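Local coordinates for GXWXG domain-containing protein (Thermomonospora curvata, PDB 4MVE) that is of unknown function, a GXWXG-family protein built mainly of antiparallel beta strands with a few helices, at residues L93-L103 with A110-H121. Residues are numbered along the deposited sequence; the frame is centred on the assembly and turned at random.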
ATOM      1  N   LEU A  93       5.090   1.649 -15.675  1.00 32.60           N
ATOM      2  CA  LEU A  93       5.498   0.395 -15.010  1.00 32.75           C
ATOM      3  C   LEU A  93       4.430  -0.693 -15.204  1.00 35.62           C
ATOM      4  O   LEU A  93       4.560  -1.801 -14.674  1.00 34.39           O
ATOM      5  CB  LEU A  93       5.760   0.616 -13.501  1.00 31.40           C
ATOM      6  CG  LEU A  93       7.102   1.266 -13.161  1.00 35.70           C
ATOM      7  CD1 LEU A  93       6.978   2.760 -13.144  1.00 34.19           C
ATOM      8  CD2 LEU A  93       7.547   0.867 -11.774  1.00 39.36           C
ATOM      9  N   GLY A  94       3.363  -0.342 -15.909  1.00 31.86           N
ATOM     10  CA  GLY A  94       2.253  -1.250 -16.162  1.00 32.27           C
ATOM     11  C   GLY A  94       1.160  -1.050 -15.126  1.00 36.48           C
ATOM     12  O   GLY A  94       1.322  -0.281 -14.161  1.00 34.80           O
ATOM     13  N   LEU A  95       0.042  -1.754 -15.316  1.00 32.08           N
ATOM     14  CA  LEU A  95      -1.089  -1.637 -14.425  1.00 31.22           C
ATOM     15  C   LEU A  95      -1.069  -2.787 -13.408  1.00 32.91           C
ATOM     16  O   LEU A  95       0.014  -3.314 -13.112  1.00 30.70           O
ATOM     17  CB  LEU A  95      -2.426  -1.519 -15.217  1.00 32.05           C
ATOM     18  CG  LEU A  95      -2.571  -0.183 -15.987  1.00 38.38           C
ATOM     19  CD1 LEU A  95      -3.727  -0.218 -16.944  1.00 41.01           C
ATOM     20  CD2 LEU A  95      -2.745   1.008 -15.038  1.00 40.29           C
ATOM     21  N   ALA A  96      -2.224  -3.097 -12.783  1.00 27.12           N
ATOM     22  CA  ALA A  96      -2.245  -4.101 -11.743  1.00 26.48           C
ATOM     23  C   ALA A  96      -3.645  -4.690 -11.567  1.00 32.03           C
ATOM     24  O   ALA A  96      -4.574  -4.336 -12.289  1.00 32.79           O
ATOM     25  CB  ALA A  96      -1.749  -3.496 -10.431  1.00 26.30           C
ATOM     26  N   ARG A  97      -3.760  -5.656 -10.665  1.00 28.90           N
ATOM     27  CA  ARG A  97      -5.014  -6.328 -10.363  1.00 29.87           C
ATOM     28  C   ARG A  97      -4.973  -6.858  -8.928  1.00 32.51           C
ATOM     29  O   ARG A  97      -3.923  -6.800  -8.267  1.00 31.71           O
ATOM     30  CB  ARG A  97      -5.327  -7.427 -11.399  1.00 31.61           C
ATOM     31  CG  ARG A  97      -4.379  -8.588 -11.370  1.00 37.51           C
ATOM     32  CD  ARG A  97      -4.187  -9.243 -12.746  1.00 35.09           C
ATOM     33  NE  ARG A  97      -3.186 -10.311 -12.622  1.00 37.31           N
ATOM     34  CZ  ARG A  97      -1.885 -10.120 -12.377  1.00 46.54           C
ATOM     35  NH1 ARG A  97      -1.388  -8.885 -12.282  1.00 26.57           N
ATOM     36  NH2 ARG A  97      -1.070 -11.158 -12.253  1.00 29.05           N
ATOM     37  N   LEU A  98      -6.124  -7.295  -8.433  1.00 28.46           N
ATOM     38  CA  LEU A  98      -6.260  -7.801  -7.065  1.00 28.82           C
ATOM     39  C   LEU A  98      -6.559  -9.277  -7.040  1.00 34.47           C
ATOM     40  O   LEU A  98      -7.382  -9.770  -7.826  1.00 32.67           O
ATOM     41  CB  LEU A  98      -7.401  -7.085  -6.339  1.00 29.19           C
ATOM     42  CG  LEU A  98      -7.180  -5.603  -5.952  1.00 33.70           C
ATOM     43  CD1 LEU A  98      -8.521  -4.917  -5.706  1.00 34.46           C
ATOM     44  CD2 LEU A  98      -6.305  -5.480  -4.703  1.00 34.04           C
ATOM     45  N   ARG A  99      -5.881  -9.980  -6.136  1.00 29.13           N
ATOM     46  CA  ARG A  99      -6.101 -11.417  -5.891  1.00 29.26           C
ATOM     47  C   ARG A  99      -5.976 -11.672  -4.392  1.00 34.27           C
ATOM     48  O   ARG A  99      -5.507 -10.781  -3.656  1.00 35.51           O
ATOM     49  CB  ARG A  99      -5.093 -12.280  -6.665  1.00 23.21           C
ATOM     50  CG  ARG A  99      -5.159 -12.169  -8.209  1.00 26.49           C
ATOM     51  CD  ARG A  99      -6.508 -12.716  -8.721  1.00 30.91           C
ATOM     52  NE  ARG A  99      -6.577 -12.844 -10.174  1.00 27.18           N
ATOM     53  CZ  ARG A  99      -7.053 -11.916 -11.003  1.00 44.45           C
ATOM     54  NH1 ARG A  99      -7.410 -10.723 -10.544  1.00 28.24           N
ATOM     55  NH2 ARG A  99      -7.119 -12.154 -12.304  1.00 36.03           N
ATOM     56  N   GLU A 100      -6.407 -12.850  -3.928  1.00 28.43           N
ATOM     57  CA  GLU A 100      -6.213 -13.229  -2.530  1.00 28.43           C
ATOM     58  C   GLU A 100      -4.940 -14.047  -2.483  1.00 31.00           C
ATOM     59  O   GLU A 100      -4.859 -15.060  -3.173  1.00 30.11           O
ATOM     60  CB  GLU A 100      -7.406 -14.007  -1.976  1.00 30.79           C
ATOM     61  CG  GLU A 100      -8.655 -13.151  -1.837  1.00 46.58           C
ATOM     62  CD  GLU A 100      -9.831 -13.956  -1.328  1.00 81.00           C
ATOM     63  OE1 GLU A 100     -10.406 -14.734  -2.124  1.00 78.02           O
ATOM     64  OE2 GLU A 100     -10.160 -13.828  -0.125  1.00 83.12           O
ATOM     65  N   VAL A 101      -3.924 -13.555  -1.751  1.00 26.30           N
ATOM     66  CA  VAL A 101      -2.581 -14.147  -1.654  1.00 25.36           C
ATOM     67  C   VAL A 101      -2.180 -14.304  -0.179  1.00 31.42           C
ATOM     68  O   VAL A 101      -2.561 -13.461   0.618  1.00 28.36           O
ATOM     69  CB  VAL A 101      -1.536 -13.267  -2.411  1.00 27.00           C
ATOM     70  CG1 VAL A 101      -0.174 -13.983  -2.537  1.00 26.93           C
ATOM     71  CG2 VAL A 101      -2.044 -12.835  -3.810  1.00 25.31           C
ATOM     72  N   ALA A 102      -1.459 -15.406   0.183  1.00 30.00           N
ATOM     73  CA  ALA A 102      -0.977 -15.615   1.555  1.00 30.84           C
ATOM     74  C   ALA A 102       0.347 -14.894   1.789  1.00 35.69           C
ATOM     75  O   ALA A 102       1.202 -14.842   0.905  1.00 33.37           O
ATOM     76  CB  ALA A 102      -0.788 -17.096   1.853  1.00 31.58           C
ATOM     77  N   LEU A 103       0.519 -14.388   3.012  1.00 33.27           N
ATOM     78  CA  LEU A 103       1.751 -13.816   3.504  1.00 32.92           C
ATOM     79  C   LEU A 103       1.837 -14.191   4.954  1.00 41.34           C
ATOM     80  O   LEU A 103       0.970 -13.784   5.735  1.00 43.36           O
ATOM     81  CB  LEU A 103       1.861 -12.299   3.299  1.00 31.71           C
ATOM     82  CG  LEU A 103       3.115 -11.656   3.993  1.00 34.54           C
ATOM     83  CD1 LEU A 103       4.406 -11.942   3.198  1.00 32.55           C
ATOM     84  CD2 LEU A 103       2.933 -10.169   4.199  1.00 30.12           C
ATOM     85  N   ALA A 110      -4.478  -8.721  -2.043  1.00 27.21           N
ATOM     86  CA  ALA A 110      -3.155  -8.283  -2.417  1.00 25.70           C
ATOM     87  C   ALA A 110      -3.183  -7.648  -3.788  1.00 28.13           C
ATOM     88  O   ALA A 110      -3.887  -8.147  -4.648  1.00 26.06           O
ATOM     89  CB  ALA A 110      -2.200  -9.477  -2.406  1.00 25.54           C
HETATM   90  N   MSE A 111      -2.449  -6.532  -4.001  1.00 24.83           N
HETATM   91  CA  MSE A 111      -2.350  -5.994  -5.360  1.00 24.44           C
HETATM   92  C   MSE A 111      -1.167  -6.637  -6.072  1.00 30.00           C
HETATM   93  O   MSE A 111      -0.083  -6.685  -5.524  1.00 29.42           O
HETATM   94  CB  MSE A 111      -2.206  -4.480  -5.344  1.00 26.10           C
HETATM   95  CG  MSE A 111      -2.535  -3.839  -6.670  1.00 30.55           C
HETATM   96 SE   MSE A 111      -1.760  -2.037  -6.694  0.91 35.09          SE
HETATM   97  CE  MSE A 111       0.106  -2.497  -6.749  1.00 32.09           C
ATOM     98  N   ILE A 112      -1.364  -7.158  -7.279  1.00 28.55           N
ATOM     99  CA  ILE A 112      -0.250  -7.769  -8.032  1.00 26.36           C
ATOM    100  C   ILE A 112       0.040  -6.892  -9.258  1.00 28.61           C
ATOM    101  O   ILE A 112      -0.864  -6.682 -10.037  1.00 27.88           O
ATOM    102  CB  ILE A 112      -0.616  -9.222  -8.456  1.00 28.27           C
ATOM    103  CG1 ILE A 112      -1.020 -10.085  -7.226  1.00 26.74           C
ATOM    104  CG2 ILE A 112       0.520  -9.872  -9.327  1.00 27.90           C
ATOM    105  CD1 ILE A 112      -1.331 -11.538  -7.465  1.00 34.32           C
ATOM    106  N   TYR A 113       1.284  -6.438  -9.467  1.00 25.81           N
ATOM    107  CA  TYR A 113       1.579  -5.670 -10.695  1.00 25.12           C
ATOM    108  C   TYR A 113       1.482  -6.599 -11.882  1.00 25.86           C
ATOM    109  O   TYR A 113       1.869  -7.784 -11.781  1.00 24.33           O
ATOM    110  CB  TYR A 113       2.977  -5.036 -10.649  1.00 25.89           C
ATOM    111  CG  TYR A 113       3.060  -3.759  -9.832  1.00 26.33           C
ATOM    112  CD1 TYR A 113       3.050  -3.793  -8.442  1.00 26.12           C
ATOM    113  CD2 TYR A 113       3.173  -2.519 -10.454  1.00 29.44           C
ATOM    114  CE1 TYR A 113       3.171  -2.613  -7.680  1.00 27.99           C
ATOM    115  CE2 TYR A 113       3.288  -1.339  -9.711  1.00 30.64           C
ATOM    116  CZ  TYR A 113       3.262  -1.385  -8.325  1.00 35.28           C
ATOM    117  OH  TYR A 113       3.408  -0.199  -7.625  1.00 29.90           O
ATOM    118  N   ASP A 114       0.979  -6.077 -12.995  1.00 20.23           N
ATOM    119  CA  ASP A 114       0.883  -6.855 -14.227  1.00 21.63           C
ATOM    120  C   ASP A 114       2.236  -7.134 -14.824  1.00 30.52           C
ATOM    121  O   ASP A 114       2.417  -8.184 -15.451  1.00 31.28           O
ATOM    122  CB  ASP A 114       0.052  -6.091 -15.289  1.00 23.13           C
ATOM    123  CG  ASP A 114      -1.405  -5.938 -14.924  1.00 35.22           C
ATOM    124  OD1 ASP A 114      -1.837  -6.553 -13.905  1.00 34.19           O
ATOM    125  OD2 ASP A 114      -2.132  -5.254 -15.675  1.00 42.15           O
ATOM    126  N   LYS A 115       3.169  -6.148 -14.727  1.00 28.60           N
ATOM    127  CA  LYS A 115       4.424  -6.241 -15.477  1.00 29.39           C
ATOM    128  C   LYS A 115       5.659  -6.163 -14.604  1.00 30.69           C
ATOM    129  O   LYS A 115       6.752  -5.998 -15.135  1.00 30.48           O
ATOM    130  CB  LYS A 115       4.457  -5.117 -16.543  1.00 33.79           C
ATOM    131  CG  LYS A 115       3.337  -5.194 -17.571  1.00 38.31           C
ATOM    132  CD  LYS A 115       3.847  -5.709 -18.895  1.00 55.16           C
ATOM    133  CE  LYS A 115       2.976  -6.789 -19.501  1.00 69.67           C
ATOM    134  NZ  LYS A 115       3.682  -7.505 -20.603  1.00 75.37           N
ATOM    135  N   GLN A 116       5.499  -6.294 -13.286  1.00 26.79           N
ATOM    136  CA  GLN A 116       6.588  -6.179 -12.302  1.00 27.12           C
ATOM    137  C   GLN A 116       6.430  -7.245 -11.252  1.00 28.92           C
ATOM    138  O   GLN A 116       5.296  -7.510 -10.864  1.00 26.99           O
ATOM    139  CB  GLN A 116       6.570  -4.777 -11.618  1.00 27.92           C
ATOM    140  CG  GLN A 116       6.491  -3.570 -12.567  1.00 26.57           C
ATOM    141  CD  GLN A 116       7.652  -3.470 -13.525  1.00 35.61           C
ATOM    142  OE1 GLN A 116       8.744  -3.988 -13.284  1.00 30.39           O
ATOM    143  NE2 GLN A 116       7.416  -2.845 -14.662  1.00 25.83           N
ATOM    144  N   PRO A 117       7.529  -7.866 -10.758  1.00 26.38           N
ATOM    145  CA  PRO A 117       7.363  -8.959  -9.774  1.00 25.50           C
ATOM    146  C   PRO A 117       7.140  -8.367  -8.378  1.00 29.17           C
ATOM    147  O   PRO A 117       7.981  -8.521  -7.506  1.00 28.59           O
ATOM    148  CB  PRO A 117       8.690  -9.729  -9.897  1.00 26.93           C
ATOM    149  CG  PRO A 117       9.698  -8.667 -10.302  1.00 31.94           C
ATOM    150  CD  PRO A 117       8.953  -7.697 -11.160  1.00 27.86           C
ATOM    151  N   ILE A 118       6.022  -7.650  -8.193  1.00 27.51           N
ATOM    152  CA  ILE A 118       5.700  -6.950  -6.945  1.00 26.63           C
ATOM    153  C   ILE A 118       4.282  -7.260  -6.511  1.00 30.35           C
ATOM    154  O   ILE A 118       3.337  -7.093  -7.298  1.00 28.10           O
ATOM    155  CB  ILE A 118       5.881  -5.401  -7.119  1.00 30.16           C
ATOM    156  CG1 ILE A 118       7.312  -5.024  -7.582  1.00 33.17           C
ATOM    157  CG2 ILE A 118       5.522  -4.656  -5.828  1.00 31.34           C
ATOM    158  CD1 ILE A 118       7.473  -3.635  -8.229  1.00 44.21           C
ATOM    159  N   ILE A 119       4.131  -7.686  -5.244  1.00 25.89           N
ATOM    160  CA  ILE A 119       2.808  -7.922  -4.662  1.00 25.23           C
ATOM    161  C   ILE A 119       2.678  -7.082  -3.395  1.00 30.29           C
ATOM    162  O   ILE A 119       3.584  -7.144  -2.571  1.00 30.90           O
ATOM    163  CB  ILE A 119       2.583  -9.424  -4.345  1.00 27.40           C
ATOM    164  CG1 ILE A 119       2.624 -10.285  -5.608  1.00 26.55           C
ATOM    165  CG2 ILE A 119       1.252  -9.641  -3.568  1.00 26.35           C
ATOM    166  CD1 ILE A 119       2.906 -11.783  -5.247  1.00 26.90           C
ATOM    167  N   ASP A 120       1.555  -6.349  -3.208  1.00 26.11           N
ATOM    168  CA  ASP A 120       1.272  -5.572  -1.986  1.00 24.55           C
ATOM    169  C   ASP A 120       0.157  -6.260  -1.213  1.00 28.94           C
ATOM    170  O   ASP A 120      -0.991  -6.257  -1.674  1.00 28.36           O
ATOM    171  CB  ASP A 120       0.884  -4.115  -2.285  1.00 25.89           C
ATOM    172  CG  ASP A 120       1.852  -3.345  -3.172  1.00 38.09           C
ATOM    173  OD1 ASP A 120       3.082  -3.560  -3.048  1.00 37.18           O
ATOM    174  OD2 ASP A 120       1.387  -2.482  -3.934  1.00 43.92           O
ATOM    175  N   HIS A 121       0.496  -6.847  -0.053  1.00 25.94           N
ATOM    176  CA  HIS A 121      -0.420  -7.597   0.843  1.00 26.62           C
ATOM    177  C   HIS A 121      -1.086  -6.622   1.797  1.00 32.89           C
ATOM    178  O   HIS A 121      -0.390  -5.915   2.526  1.00 33.22           O
ATOM    179  CB  HIS A 121       0.345  -8.678   1.609  1.00 26.68           C
ATOM    180  CG  HIS A 121       1.103  -9.615   0.724  1.00 31.03           C
ATOM    181  ND1 HIS A 121       0.583 -10.873   0.367  1.00 32.39           N
ATOM    182  CD2 HIS A 121       2.338  -9.481   0.175  1.00 33.26           C
ATOM    183  CE1 HIS A 121       1.516 -11.445  -0.366  1.00 32.53           C
ATOM    184  NE2 HIS A 121       2.604 -10.656  -0.488  1.00 33.61           N
TER
HETATM  185  O   HOH W   1       2.719  -3.603 -13.781  1.00 36.96           O
HETATM  186  O   HOH W   2      -0.126  -3.281 -17.637  1.00 36.93           O
HETATM  187  O   HOH W   3       1.772 -10.908 -12.463  1.00 34.21           O
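With chi1 at 67°, CG of Arg97 lies between its backbone N and carbonyl carbon, and the chain bends at chi2 so that the guanidinium swings across the partner strand toward Asp114 and Ile112. NH1 forms a salt bridge to Asp114 OD1 (2.9 Å) whose hydrogen bond is weak and bent (127°), with the two planes 60° apart, and a weak bond to Tyr113 O at the guanidinium edge. Ile112 CB lies over one face, and its CG2 approaches Arg97 NH2 to 3.6 Å. Water 3 links NH2 to Tyr113 O, which probably helps hold the group in place. Arg97 and Ile112 form an antiparallel hydrogen-bonded pair, as do Arg99 and Ala110; Ile112 CD1 packs on Arg99 CB and Val101 CG2. On the sheet face opposite Arg97 and Ile112, Ala96 CB meets Met111 CG (3.9 Å), beside Leu98. Past the strand end, Asp114 N binds Leu95 O almost straight (2.9 Å), Gln116 NE2 reaches Leu93 O (3.0 Å) in its own amide plane, and water 1 bridges both carbonyls to Lys115 N. At the opposite end of strand 96-103, Leu103 CB makes a CH-pi contact over the His121 ring, 3.7 Å from its centroid, while Ile119 CG2 lies over the other ring face; His121 NE2 bonds Asp135. In this hairpin, 96-103/106-113, strand 106-113 pairs in turn with 118-124, and that with 129-136; Leu98 packs on strand 64-71, Met111 and Tyr113 on 64-71 and 74-81.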